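Local coordinates for protein PKS (Streptomyces sp. CNQ431, PDB 5YDA) that is the acyltransferase domain of the splenocin polyketide synthase, broadly selective, which probably loads acyl extender units for transfer to an acyl carrier protein, at residues D65-G68 and A69-D73; R74-L77 and R78-T82; P375-S378 and L379-A383. All coordinates share one frame; numbering follows the deposited sequence.

Interaction 1 of 3, residues D65-G68 and A69-D73; sequences DVAG and ALRAD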
ATOM      1  N   ASP A  65      -3.133  10.844 -30.659  1.00 55.51           N
ATOM      2  CA  ASP A  65      -2.033  11.656 -31.166  1.00 53.60           C
ATOM      3  C   ASP A  65      -1.566  12.659 -30.125  1.00 51.57           C
ATOM      4  O   ASP A  65      -0.360  12.867 -29.947  1.00 50.95           O
ATOM      5  CB  ASP A  65      -2.454  12.391 -32.439  1.00 51.30           C
ATOM      6  CG  ASP A  65      -3.011  11.460 -33.501  1.00 62.15           C
ATOM      7  OD1 ASP A  65      -3.928  11.893 -34.240  1.00 62.93           O
ATOM      8  OD2 ASP A  65      -2.533  10.305 -33.597  1.00 54.61           O
ATOM      9  N   VAL A  66      -2.514  13.308 -29.446  1.00 48.42           N
ATOM     10  CA  VAL A  66      -2.177  14.325 -28.458  1.00 51.08           C
ATOM     11  C   VAL A  66      -1.281  13.741 -27.368  1.00 51.39           C
ATOM     12  O   VAL A  66      -0.303  14.374 -26.947  1.00 44.47           O
ATOM     13  CB  VAL A  66      -3.471  14.936 -27.888  1.00 50.07           C
ATOM     14  CG1 VAL A  66      -3.259  15.461 -26.490  1.00 43.26           C
ATOM     15  CG2 VAL A  66      -3.943  16.044 -28.795  1.00 49.45           C
ATOM     16  N   ALA A  67      -1.578  12.512 -26.928  1.00 50.57           N
ATOM     17  CA  ALA A  67      -0.780  11.870 -25.885  1.00 49.01           C
ATOM     18  C   ALA A  67       0.673  11.717 -26.315  1.00 49.19           C
ATOM     19  O   ALA A  67       1.592  12.027 -25.549  1.00 47.27           O
ATOM     20  CB  ALA A  67      -1.379  10.510 -25.525  1.00 43.20           C
ATOM     21  N   GLY A  68       0.900  11.227 -27.536  1.00 51.48           N
ATOM     22  CA  GLY A  68       2.262  11.115 -28.037  1.00 47.58           C
ATOM     23  C   GLY A  68       2.907  12.468 -28.265  1.00 51.15           C
ATOM     24  O   GLY A  68       4.077  12.679 -27.929  1.00 53.50           O
ATOM     25  N   ALA A  69       2.147  13.410 -28.822  1.00 49.63           N
ATOM     26  CA  ALA A  69       2.685  14.738 -29.087  1.00 52.36           C
ATOM     27  C   ALA A  69       3.077  15.438 -27.795  1.00 55.54           C
ATOM     28  O   ALA A  69       4.085  16.155 -27.748  1.00 56.31           O
ATOM     29  CB  ALA A  69       1.662  15.572 -29.863  1.00 47.20           C
ATOM     30  N   LEU A  70       2.282  15.253 -26.736  1.00 52.72           N
ATOM     31  CA  LEU A  70       2.610  15.820 -25.435  1.00 49.76           C
ATOM     32  C   LEU A  70       3.866  15.192 -24.841  1.00 52.26           C
ATOM     33  O   LEU A  70       4.522  15.823 -24.006  1.00 49.30           O
ATOM     34  CB  LEU A  70       1.432  15.636 -24.478  1.00 47.30           C
ATOM     35  CG  LEU A  70       0.586  16.826 -24.012  1.00 45.65           C
ATOM     36  CD1 LEU A  70       0.911  18.105 -24.739  1.00 38.87           C
ATOM     37  CD2 LEU A  70      -0.881  16.502 -24.135  1.00 40.35           C
ATOM     38  N   ARG A  71       4.207  13.967 -25.256  1.00 51.48           N
ATOM     39  CA  ARG A  71       5.409  13.265 -24.817  1.00 53.44           C
ATOM     40  C   ARG A  71       6.630  13.606 -25.664  1.00 57.27           C
ATOM     41  O   ARG A  71       7.672  13.985 -25.122  1.00 59.24           O
ATOM     42  CB  ARG A  71       5.181  11.754 -24.851  1.00 44.31           C
ATOM     43  CG  ARG A  71       4.303  11.230 -23.748  1.00 43.78           C
ATOM     44  CD  ARG A  71       3.745   9.889 -24.144  1.00 43.98           C
ATOM     45  NE  ARG A  71       3.079   9.212 -23.038  1.00 50.92           N
ATOM     46  CZ  ARG A  71       1.905   9.577 -22.523  1.00 47.33           C
ATOM     47  NH1 ARG A  71       1.253  10.628 -23.008  1.00 41.50           N
ATOM     48  NH2 ARG A  71       1.375   8.884 -21.520  1.00 45.43           N
ATOM     49  N   ALA A  72       6.509  13.517 -26.994  1.00 60.21           N
ATOM     50  CA  ALA A  72       7.671  13.654 -27.869  1.00 58.52           C
ATOM     51  C   ALA A  72       7.985  15.108 -28.218  1.00 59.57           C
ATOM     52  O   ALA A  72       9.160  15.464 -28.352  1.00 63.59           O
ATOM     53  CB  ALA A  72       7.460  12.838 -29.148  1.00 54.17           C
ATOM     54  N   ASP A  73       6.966  15.970 -28.337  1.00 62.56           N
ATOM     55  CA  ASP A  73       7.120  17.303 -28.923  1.00 64.98           C
ATOM     56  C   ASP A  73       7.309  18.425 -27.901  1.00 64.98           C
ATOM     57  O   ASP A  73       7.300  19.600 -28.288  1.00 66.78           O
ATOM     58  CB  ASP A  73       5.912  17.655 -29.807  1.00 61.14           C
ATOM     59  CG  ASP A  73       5.665  16.639 -30.906  1.00 62.99           C
ATOM     60  OD1 ASP A  73       6.533  15.774 -31.143  1.00 61.40           O
ATOM     61  OD2 ASP A  73       4.594  16.717 -31.544  1.00 70.12           O
TER
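Arg71 folds back along the helix to meet Ala67, one turn earlier, and the two are joined through the guanidinium edge rather than its face. Arg71 NH1 lies 2.9 Å from Ala67 O with an N-H...O angle of 154°, and the oxygen sits close to the guanidinium plane. Seen from the carbonyl, however, NH1 stands well above the peptide plane. Arg71 N also makes a weak bond to Ala67 O at 3.3 Å, so that oxygen receives one sound bond from the side chain and one weak bond from the main chain of Arg71, whose N also leans weakly on Gly68 O. With CG beside the backbone N (chi1 -74°) and the chain extended from CG to NE, CG and CD pass over the Ala67 carbonyl on the way. Val33 O and Pro428 O take further guanidinium N-H groups.

On another side of the helix Val66 and Leu70 run alongside each other in the same direction, with Val66 CG1 3.5 Å from Leu70 CD2; Leu55 and Leu51 of helix 43-56 cover them. Straight backbone bonds, such as Ala72 N to Gly68 O at 2.7 Å, carry the turn. These i to i+4 pairings are those of an alpha helix, here the last turns of helix 63-72, which ends where Asp73 leaves helical angles; it packs on helix 43-56 and strand 32-38.

Interaction 2 of 3, residues R74-L77 and R78-T82; sequences RPAL and RHRLT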
ATOM      1  N   ARG A  74       7.470  18.110 -26.620  1.00 65.45           N
ATOM      2  CA  ARG A  74       7.647  19.138 -25.602  1.00 66.72           C
ATOM      3  C   ARG A  74       8.655  18.649 -24.571  1.00 64.84           C
ATOM      4  O   ARG A  74       8.796  17.437 -24.360  1.00 60.78           O
ATOM      5  CB  ARG A  74       6.314  19.489 -24.913  1.00 64.40           C
ATOM      6  CG  ARG A  74       5.352  20.296 -25.792  1.00 69.51           C
ATOM      7  CD  ARG A  74       5.606  21.801 -25.680  1.00 71.33           C
ATOM      8  NE  ARG A  74       5.759  22.472 -26.974  1.00 76.27           N
ATOM      9  CZ  ARG A  74       4.761  22.731 -27.818  1.00 79.76           C
ATOM     10  NH1 ARG A  74       3.519  22.358 -27.520  1.00 75.04           N
ATOM     11  NH2 ARG A  74       5.004  23.359 -28.967  1.00 75.07           N
ATOM     12  N   PRO A  75       9.389  19.560 -23.940  1.00 65.00           N
ATOM     13  CA  PRO A  75      10.306  19.158 -22.869  1.00 63.84           C
ATOM     14  C   PRO A  75       9.573  18.994 -21.543  1.00 63.21           C
ATOM     15  O   PRO A  75       8.514  19.583 -21.307  1.00 61.19           O
ATOM     16  CB  PRO A  75      11.302  20.321 -22.813  1.00 58.07           C
ATOM     17  CG  PRO A  75      10.490  21.508 -23.250  1.00 60.99           C
ATOM     18  CD  PRO A  75       9.475  21.002 -24.239  1.00 62.18           C
ATOM     19  N   ALA A  76      10.154  18.167 -20.673  1.00 59.54           N
ATOM     20  CA  ALA A  76       9.576  17.893 -19.356  1.00 54.74           C
ATOM     21  C   ALA A  76      10.113  18.921 -18.363  1.00 52.84           C
ATOM     22  O   ALA A  76      11.152  18.728 -17.729  1.00 56.02           O
ATOM     23  CB  ALA A  76       9.890  16.466 -18.925  1.00 49.90           C
ATOM     24  N   LEU A  77       9.378  20.018 -18.207  1.00 50.47           N
ATOM     25  CA  LEU A  77       9.814  21.134 -17.381  1.00 50.91           C
ATOM     26  C   LEU A  77       9.504  20.864 -15.903  1.00 54.36           C
ATOM     27  O   LEU A  77       9.034  19.786 -15.527  1.00 51.88           O
ATOM     28  CB  LEU A  77       9.176  22.424 -17.887  1.00 56.75           C
ATOM     29  CG  LEU A  77       9.295  22.724 -19.388  1.00 57.55           C
ATOM     30  CD1 LEU A  77       8.768  24.115 -19.691  1.00 56.18           C
ATOM     31  CD2 LEU A  77      10.725  22.589 -19.859  1.00 56.18           C
ATOM     32  N   ARG A  78       9.748  21.865 -15.046  1.00 52.93           N
ATOM     33  CA  ARG A  78       9.817  21.628 -13.605  1.00 50.37           C
ATOM     34  C   ARG A  78       8.439  21.493 -12.970  1.00 47.13           C
ATOM     35  O   ARG A  78       8.255  20.678 -12.060  1.00 48.41           O
ATOM     36  CB  ARG A  78      10.610  22.748 -12.913  1.00 49.57           C
ATOM     37  CG  ARG A  78      12.143  22.648 -13.076  1.00 47.65           C
ATOM     38  CD  ARG A  78      12.964  23.376 -11.971  1.00 50.09           C
ATOM     39  NE  ARG A  78      12.253  24.443 -11.256  1.00 52.56           N
ATOM     40  CZ  ARG A  78      12.025  24.446  -9.940  1.00 57.58           C
ATOM     41  NH1 ARG A  78      12.463  23.436  -9.186  1.00 55.94           N
ATOM     42  NH2 ARG A  78      11.362  25.457  -9.371  1.00 55.21           N
ATOM     43  N   HIS A  79       7.475  22.297 -13.406  1.00 45.90           N
ATOM     44  CA  HIS A  79       6.129  22.291 -12.846  1.00 45.97           C
ATOM     45  C   HIS A  79       5.236  21.419 -13.722  1.00 46.97           C
ATOM     46  O   HIS A  79       5.058  21.708 -14.909  1.00 46.35           O
ATOM     47  CB  HIS A  79       5.576  23.713 -12.756  1.00 52.31           C
ATOM     48  CG  HIS A  79       6.252  24.562 -11.724  1.00 52.85           C
ATOM     49  ND1 HIS A  79       5.634  24.940 -10.552  1.00 58.07           N
ATOM     50  CD2 HIS A  79       7.487  25.114 -11.691  1.00 55.52           C
ATOM     51  CE1 HIS A  79       6.460  25.681  -9.838  1.00 51.97           C
ATOM     52  NE2 HIS A  79       7.591  25.803 -10.507  1.00 58.42           N
ATOM     53  N   ARG A  80       4.665  20.362 -13.138  1.00 44.80           N
ATOM     54  CA  ARG A  80       3.981  19.332 -13.908  1.00 40.74           C
ATOM     55  C   ARG A  80       2.593  19.050 -13.355  1.00 38.04           C
ATOM     56  O   ARG A  80       2.361  19.136 -12.147  1.00 41.83           O
ATOM     57  CB  ARG A  80       4.771  18.021 -13.909  1.00 37.42           C
ATOM     58  CG  ARG A  80       6.215  18.171 -14.279  1.00 38.35           C
ATOM     59  CD  ARG A  80       6.936  16.829 -14.314  1.00 37.50           C
ATOM     60  NE  ARG A  80       8.254  16.988 -14.925  1.00 42.30           N
ATOM     61  CZ  ARG A  80       9.176  16.036 -15.009  1.00 45.71           C
ATOM     62  NH1 ARG A  80       8.944  14.821 -14.517  1.00 43.63           N
ATOM     63  NH2 ARG A  80      10.338  16.303 -15.598  1.00 46.45           N
ATOM     64  N   LEU A  81       1.678  18.686 -14.255  1.00 41.73           N
ATOM     65  CA  LEU A  81       0.433  18.026 -13.875  1.00 38.21           C
ATOM     66  C   LEU A  81       0.022  17.077 -14.996  1.00 38.06           C
ATOM     67  O   LEU A  81       0.561  17.116 -16.102  1.00 37.34           O
ATOM     68  CB  LEU A  81      -0.687  19.028 -13.550  1.00 35.34           C
ATOM     69  CG  LEU A  81      -1.242  20.038 -14.561  1.00 39.71           C
ATOM     70  CD1 LEU A  81      -2.132  19.401 -15.623  1.00 34.56           C
ATOM     71  CD2 LEU A  81      -2.015  21.114 -13.807  1.00 41.36           C
ATOM     72  N   THR A  82      -0.941  16.212 -14.698  1.00 33.22           N
ATOM     73  CA  THR A  82      -1.465  15.291 -15.688  1.00 32.44           C
ATOM     74  C   THR A  82      -2.971  15.228 -15.545  1.00 31.50           C
ATOM     75  O   THR A  82      -3.526  15.566 -14.499  1.00 32.25           O
ATOM     76  CB  THR A  82      -0.913  13.861 -15.554  1.00 32.68           C
ATOM     77  OG1 THR A  82      -1.334  13.302 -14.299  1.00 30.83           O
ATOM     78  CG2 THR A  82       0.607  13.825 -15.675  1.00 28.21           C
TER
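The backbone of Ala76 and Leu77 runs extended into a bend at Arg78, whose phi/psi of -78/-39° breaks the extended run before the strand begins at His79. Past this bend the side chain of Arg80, on the strand, meets the carbonyl groups of Ala76 and Leu77. The two segments make no backbone hydrogen bond to each other, so between them the hydrogen bonds come from the side chain of Arg80.

Arg80 NE donates to Leu77 O at 3.0 Å, with an N-H...O angle of 163° and the donor nearly on the line of the C=O bond. NH2, on the same edge of the guanidinium, reaches Ala76 O at 3.3 Å, a weak bond. Strand 79-85 pairs antiparallel with strand 32-38, through backbone bonds of His79 to Ala38 and Leu81 to Val36, forming the two-stranded sheet of what is probably the linker domain between ketosynthase and acyltransferase. Arg80 projects from this sheet with a chain extended from CG to NE, which carries its flat end back level with the loop. There Ala76 CB touches Arg80 NH2 at 3.4 Å. The guanidinium is also held from beyond the turn: NH1 forms a salt bridge with Asp424 and a hydrogen bond to Trp419 O, and the Trp419 ring makes a cation-pi contact. Leu77 N bonds to Ser37 OG, tying the loop to strand 32-38.

Interaction 3 of 3, residues P375-S378 and L379-A383; sequences PGDS and LTKLA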
ATOM      1  N   PRO A 375      -5.299  -1.429  -1.208  1.00 21.98           N
ATOM      2  CA  PRO A 375      -6.537  -0.627  -1.160  1.00 20.39           C
ATOM      3  C   PRO A 375      -6.503   0.392  -0.032  1.00 21.45           C
ATOM      4  O   PRO A 375      -6.199   0.058   1.116  1.00 24.47           O
ATOM      5  CB  PRO A 375      -7.638  -1.676  -0.930  1.00 15.93           C
ATOM      6  CG  PRO A 375      -6.958  -2.781  -0.212  1.00 26.19           C
ATOM      7  CD  PRO A 375      -5.532  -2.825  -0.801  1.00 22.40           C
ATOM      8  N   GLY A 376      -6.828   1.634  -0.368  1.00 23.69           N
ATOM      9  CA  GLY A 376      -7.070   2.669   0.618  1.00 22.23           C
ATOM     10  C   GLY A 376      -5.885   3.594   0.836  1.00 29.90           C
ATOM     11  O   GLY A 376      -4.918   3.653   0.064  1.00 26.25           O
ATOM     12  N   ASP A 377      -5.974   4.335   1.941  1.00 27.26           N
ATOM     13  CA  ASP A 377      -4.981   5.338   2.286  1.00 22.59           C
ATOM     14  C   ASP A 377      -4.653   5.282   3.770  1.00 24.22           C
ATOM     15  O   ASP A 377      -4.289   6.300   4.369  1.00 24.78           O
ATOM     16  CB  ASP A 377      -5.466   6.741   1.912  1.00 26.49           C
ATOM     17  CG  ASP A 377      -6.725   7.155   2.687  1.00 32.91           C
ATOM     18  OD1 ASP A 377      -7.268   6.341   3.479  1.00 29.71           O
ATOM     19  OD2 ASP A 377      -7.178   8.296   2.496  1.00 38.34           O
ATOM     20  N   SER A 378      -4.773   4.107   4.385  1.00 21.09           N
ATOM     21  CA  SER A 378      -4.591   4.040   5.831  1.00 23.86           C
ATOM     22  C   SER A 378      -3.144   4.313   6.237  1.00 23.46           C
ATOM     23  O   SER A 378      -2.904   4.985   7.244  1.00 27.20           O
ATOM     24  CB  SER A 378      -5.071   2.685   6.357  1.00 23.47           C
ATOM     25  OG  SER A 378      -4.267   1.629   5.837  1.00 32.68           O
ATOM     26  N   LEU A 379      -2.159   3.812   5.483  1.00 22.67           N
ATOM     27  CA  LEU A 379      -0.770   4.100   5.860  1.00 22.18           C
ATOM     28  C   LEU A 379      -0.358   5.513   5.469  1.00 22.83           C
ATOM     29  O   LEU A 379       0.498   6.118   6.133  1.00 18.45           O
ATOM     30  CB  LEU A 379       0.198   3.098   5.223  1.00 21.20           C
ATOM     31  CG  LEU A 379       0.015   1.625   5.587  1.00 23.17           C
ATOM     32  CD1 LEU A 379       1.207   0.806   5.063  1.00 21.04           C
ATOM     33  CD2 LEU A 379      -0.182   1.430   7.087  1.00 18.19           C
ATOM     34  N   THR A 380      -0.963   6.044   4.402  1.00 20.31           N
ATOM     35  CA  THR A 380      -0.717   7.425   3.989  1.00 21.38           C
ATOM     36  C   THR A 380      -1.103   8.418   5.087  1.00 23.76           C
ATOM     37  O   THR A 380      -0.367   9.378   5.348  1.00 23.65           O
ATOM     38  CB  THR A 380      -1.496   7.702   2.697  1.00 24.33           C
ATOM     39  OG1 THR A 380      -1.002   6.839   1.670  1.00 23.97           O
ATOM     40  CG2 THR A 380      -1.375   9.156   2.252  1.00 21.37           C
ATOM     41  N   LYS A 381      -2.247   8.193   5.757  1.00 22.12           N
ATOM     42  CA  LYS A 381      -2.650   9.072   6.860  1.00 25.80           C
ATOM     43  C   LYS A 381      -1.669   8.987   8.021  1.00 24.32           C
ATOM     44  O   LYS A 381      -1.313  10.013   8.617  1.00 23.28           O
ATOM     45  CB  LYS A 381      -4.057   8.727   7.347  1.00 21.26           C
ATOM     46  CG  LYS A 381      -5.213   9.102   6.425  1.00 22.23           C
ATOM     47  CD  LYS A 381      -6.427   8.231   6.787  1.00 30.44           C
ATOM     48  CE  LYS A 381      -7.732   8.989   6.897  1.00 34.78           C
ATOM     49  NZ  LYS A 381      -8.340   9.362   5.604  1.00 39.71           N
ATOM     50  N   LEU A 382      -1.230   7.771   8.366  1.00 19.86           N
ATOM     51  CA  LEU A 382      -0.243   7.625   9.433  1.00 21.72           C
ATOM     52  C   LEU A 382       1.045   8.363   9.085  1.00 23.33           C
ATOM     53  O   LEU A 382       1.643   9.028   9.943  1.00 21.26           O
ATOM     54  CB  LEU A 382       0.046   6.143   9.696  1.00 21.45           C
ATOM     55  CG  LEU A 382      -1.148   5.247  10.065  1.00 25.90           C
ATOM     56  CD1 LEU A 382      -0.712   3.755  10.075  1.00 17.93           C
ATOM     57  CD2 LEU A 382      -1.794   5.684  11.421  1.00 18.81           C
ATOM     58  N   ALA A 383       1.480   8.263   7.821  1.00 25.12           N
ATOM     59  CA  ALA A 383       2.705   8.935   7.395  1.00 24.10           C
ATOM     60  C   ALA A 383       2.545  10.450   7.454  1.00 24.73           C
ATOM     61  O   ALA A 383       3.456  11.153   7.901  1.00 26.23           O
ATOM     62  CB  ALA A 383       3.094   8.488   5.980  1.00 19.25           C
TER
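Asp377 and Lys381 meet across the first turn of helix 378-387, their side chains slanting across one another. Asp377 places its carboxylate between the backbone N and the carbonyl carbon (chi1 63°). Lys381 starts with CG beside its backbone N, then bends at its third and fourth torsions, which turns the ammonium back toward the aspartate; this exposed lysine also touches a crystal neighbour, so its bent conformation may owe something to packing. The resulting salt bridge is long, with Lys381 NZ 3.5 Å from Asp377 OD2 and 3.8 Å from Asp377 OD1, and as a hydrogen bond it is weak. On its way the lysine chain runs over the main chain of Asp377, its CG 3.6 Å from Asp377 O. That oxygen accepts Lys381 N at 3.1 Å, with an N-H...O angle of 158°, so the two residues are joined through both backbone and side chain.

Asp377 stands at the N-cap position, yet its carboxylate makes no capping bond. The helix start is instead met by Glu372 at the end of the preceding strand, whose OE2 accepts Leu379 N and whose OE1 bonds to Thr380 OG1. One turn on, Leu382 lays CG against Ser378 O at 3.3 Å, while Leu382 N makes a weak 3.4 Å bond to the same oxygen. Leu379 and Leu382 both pack on Phe355, and the Leu379 side chain comes close to, but stops short of, the GxSxG sequence that probably forms the nucleophile elbow. The whole is a strand-loop-helix connection, strand 369-372 into helix 378-387, with an i to i+4 salt bridge over the helix N terminus, within the alpha/beta core of the acyltransferase.

From the N terminus, interaction 1 comes first, within the last turns of helix 63-72, and interaction 2 follows directly, closing the loop that leads from that helix into strand 79-85. Their centres are 12 Å apart, and both are bound to strand 32-38, so together they carry the chain from helix to sheet in the probable ketosynthase-acyltransferase linker domain. Interaction 3 comes some 300 residues later, where strand 369-372 of the mixed sheet passes into helix 378-387. Its nearest atoms are about 23 Å from interaction 1 and about 17 Å from interaction 2. The three are in series, neither nested nor crossing, and interaction 3 makes no contact with the others.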